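Local coordinates for putative acetyltransferase Sthe_0691 (Sphaerobacter thermophilus, PDB 3SHP), which probably transfers an acetyl group from acetyl-CoA to an acceptor, as GNAT-family acetyltransferases do, at the interface of chains A and B. Numbering follows the deposited sequence. Chains: chain A/B, Putative acetyltransferase Sthe_0691.

The interface of chains A and B. Residues chain A 86, 88, 123, 125, 146, 148, 161, 163; chain B 86, 88, 123, 125, 146, 148, 161, 163.
Two copies of the same protein meet here sheet face to sheet face across a two-fold axis, each offering side chains from strands 84-91, 121-127, 143-148 and 158-167. Every contact therefore has a twin with the chains exchanged.

The apolar core sits around the axis. The selenomethionines A:Met148 and B:Met148 reach toward each other tip to tip, CE of A:Met148 lying 3.7 Å from CE of B:Met148. A bend at chi3 (31°) turns each terminal methyl, so that CE of A:Met148 also reaches the CD2 methyl of B:Leu161 at 3.9 Å. Beside them A:Ile163 CD1 meets its own copy, B:Ile163 CD1, at 3.7 Å. Farther out, A:Val146 splits its two branches: CG1, anti to the backbone N (chi1 -174°), runs alongside the carboxylate of B:Glu125, whereas CG2 crosses obliquely to the CG2 methyl of B:Thr123 at 3.8 Å.

The charged groups are paired within each chain, with no N or O in this patch close enough to bond to the partner. A:Arg88 grips A:Glu125 side-on in a salt bridge, the carboxylate lying at the guanidinium edge. Its NH2 donates to OE2 of A:Glu125 at 2.7 Å, meeting the syn lone pair, while NE reaches OE1 of A:Glu125 at 3.0 Å from above the carboxylate plane. This pairing fixes the carboxylate where OE2 of A:Glu125 lies 3.8 Å from CG1 of B:Val146, and probably tempers the cost of its charge beside apolar groups. The bonded NH2 of A:Arg88 also packs against CG of B:Met148, 4.0 Å away.

An alanine in place of A:Arg88 would remove both bonds to A:Glu125, and would probably let that carboxylate swing, make its place beside B:Val146 costlier, and take one packing partner from B:Met148.

The patch thus joins two sheets through a methyl-rich centre flanked by Arg-Glu salt bridges closed within each chain, one of the contacts that may build the eight-copy deposited assembly, although the structure alone does not show that this pairing occurs in solution.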
# COMPACT_ATOMS: atom_id res chain seq x y z
N SER A 86 12.38 23.45 -13.70
CA SER A 86 11.78 22.94 -12.48
C SER A 86 12.74 22.01 -11.78
O SER A 86 13.28 21.11 -12.40
CB SER A 86 10.49 22.19 -12.79
OG SER A 86 10.80 20.96 -13.46
N ARG A 88 14.01 19.36 -8.50
CA ARG A 88 13.60 18.32 -7.56
C ARG A 88 14.86 17.74 -6.93
O ARG A 88 15.80 17.38 -7.64
CB ARG A 88 12.81 17.24 -8.33
CG ARG A 88 12.29 16.10 -7.51
CD ARG A 88 11.47 15.10 -8.38
NE ARG A 88 10.31 15.74 -8.98
CZ ARG A 88 9.80 15.43 -10.16
NH1 ARG A 88 10.34 14.44 -10.87
NH2 ARG A 88 8.76 16.11 -10.62
N THR A 123 10.80 26.81 -10.94
CA THR A 123 9.94 26.01 -10.08
C THR A 123 10.78 25.07 -9.22
O THR A 123 11.72 24.45 -9.72
CB THR A 123 9.01 25.14 -10.95
OG1 THR A 123 8.42 25.94 -11.98
CG2 THR A 123 7.93 24.58 -10.17
N GLU A 125 10.27 21.92 -6.08
CA GLU A 125 9.52 21.10 -5.12
C GLU A 125 10.21 21.02 -3.77
O GLU A 125 11.40 20.71 -3.69
CB GLU A 125 9.37 19.68 -5.66
CG GLU A 125 8.56 19.62 -6.94
CD GLU A 125 8.66 18.26 -7.60
OE1 GLU A 125 8.83 17.26 -6.85
OE2 GLU A 125 8.60 18.21 -8.86
N VAL A 146 1.77 26.02 -5.28
CA VAL A 146 0.91 24.84 -5.28
C VAL A 146 1.22 24.01 -4.03
O VAL A 146 2.37 23.95 -3.59
CB VAL A 146 1.14 23.95 -6.58
CG1 VAL A 146 0.15 22.80 -6.68
CG2 VAL A 146 1.04 24.79 -7.86
N MSE A 148 0.37 20.07 -2.35
CA MSE A 148 -0.20 18.72 -2.51
C MSE A 148 -0.15 18.02 -1.15
O MSE A 148 0.92 17.76 -0.60
CB MSE A 148 0.56 18.02 -3.61
CG MSE A 148 0.80 19.10 -4.70
SE MSE A 148 1.58 18.54 -6.25
CE MSE A 148 0.91 16.72 -6.37
N LEU A 161 3.71 18.30 -0.06
CA LEU A 161 4.72 18.76 -1.00
C LEU A 161 4.34 20.18 -1.44
O LEU A 161 3.19 20.41 -1.83
CB LEU A 161 4.79 17.83 -2.20
CG LEU A 161 5.74 18.26 -3.33
CD1 LEU A 161 7.14 18.34 -2.78
CD2 LEU A 161 5.69 17.23 -4.48
N ILE A 163 5.09 23.45 -4.02
CA ILE A 163 5.76 23.90 -5.22
C ILE A 163 5.95 25.39 -5.10
O ILE A 163 4.97 26.14 -4.96
CB ILE A 163 5.00 23.52 -6.47
CG1 ILE A 163 4.93 22.00 -6.53
CG2 ILE A 163 5.73 24.09 -7.70
CD1 ILE A 163 3.92 21.48 -7.43
N SER B 86 -4.15 28.22 -8.76
CA SER B 86 -3.85 26.86 -9.17
C SER B 86 -5.09 26.01 -9.10
O SER B 86 -5.78 26.02 -8.08
CB SER B 86 -2.77 26.27 -8.26
OG SER B 86 -3.32 26.03 -6.97
N ARG B 88 -7.38 22.29 -9.60
CA ARG B 88 -7.36 20.83 -9.45
C ARG B 88 -8.80 20.34 -9.62
O ARG B 88 -9.71 20.86 -8.99
CB ARG B 88 -6.81 20.48 -8.07
CG ARG B 88 -6.69 19.01 -7.75
CD ARG B 88 -6.07 18.78 -6.34
NE ARG B 88 -4.73 19.32 -6.26
CZ ARG B 88 -4.19 19.83 -5.17
NH1 ARG B 88 -4.88 19.84 -4.03
NH2 ARG B 88 -2.95 20.33 -5.22
N THR B 123 -2.07 28.01 -12.89
CA THR B 123 -1.55 26.66 -12.81
C THR B 123 -2.70 25.65 -12.82
O THR B 123 -3.71 25.85 -12.14
CB THR B 123 -0.79 26.47 -11.48
OG1 THR B 123 0.10 27.57 -11.28
CG2 THR B 123 0.01 25.27 -11.50
N GLU B 125 -3.40 21.23 -12.68
CA GLU B 125 -3.01 19.82 -12.66
C GLU B 125 -3.84 18.98 -13.62
O GLU B 125 -5.07 19.03 -13.58
CB GLU B 125 -3.17 19.25 -11.26
CG GLU B 125 -2.26 19.91 -10.24
CD GLU B 125 -2.65 19.53 -8.83
OE1 GLU B 125 -3.15 18.39 -8.65
OE2 GLU B 125 -2.46 20.38 -7.92
N VAL B 146 5.73 21.08 -15.19
CA VAL B 146 6.24 20.09 -14.25
C VAL B 146 5.59 18.74 -14.55
O VAL B 146 4.42 18.69 -14.94
CB VAL B 146 5.94 20.51 -12.75
CG1 VAL B 146 6.60 19.57 -11.73
CG2 VAL B 146 6.40 21.94 -12.45
N MSE B 148 5.17 14.77 -12.79
CA MSE B 148 5.38 13.86 -11.65
C MSE B 148 5.00 12.45 -12.09
O MSE B 148 3.84 12.16 -12.41
CB MSE B 148 4.60 14.39 -10.48
CG MSE B 148 4.77 15.94 -10.53
SE MSE B 148 4.06 16.89 -9.15
CE MSE B 148 4.24 15.62 -7.68
N LEU B 161 1.25 12.86 -13.48
CA LEU B 161 0.51 14.09 -13.28
C LEU B 161 1.29 15.23 -13.95
O LEU B 161 2.50 15.35 -13.71
CB LEU B 161 0.34 14.37 -11.79
CG LEU B 161 -0.34 15.70 -11.43
CD1 LEU B 161 -1.72 15.74 -12.03
CD2 LEU B 161 -0.42 15.85 -9.90
N ILE B 163 1.73 19.39 -14.60
CA ILE B 163 1.34 20.71 -14.17
C ILE B 163 1.54 21.64 -15.34
O ILE B 163 2.66 21.77 -15.86
CB ILE B 163 2.11 21.16 -12.95
CG1 ILE B 163 1.79 20.20 -11.81
CG2 ILE B 163 1.70 22.61 -12.59
CD1 ILE B 163 2.72 20.25 -10.71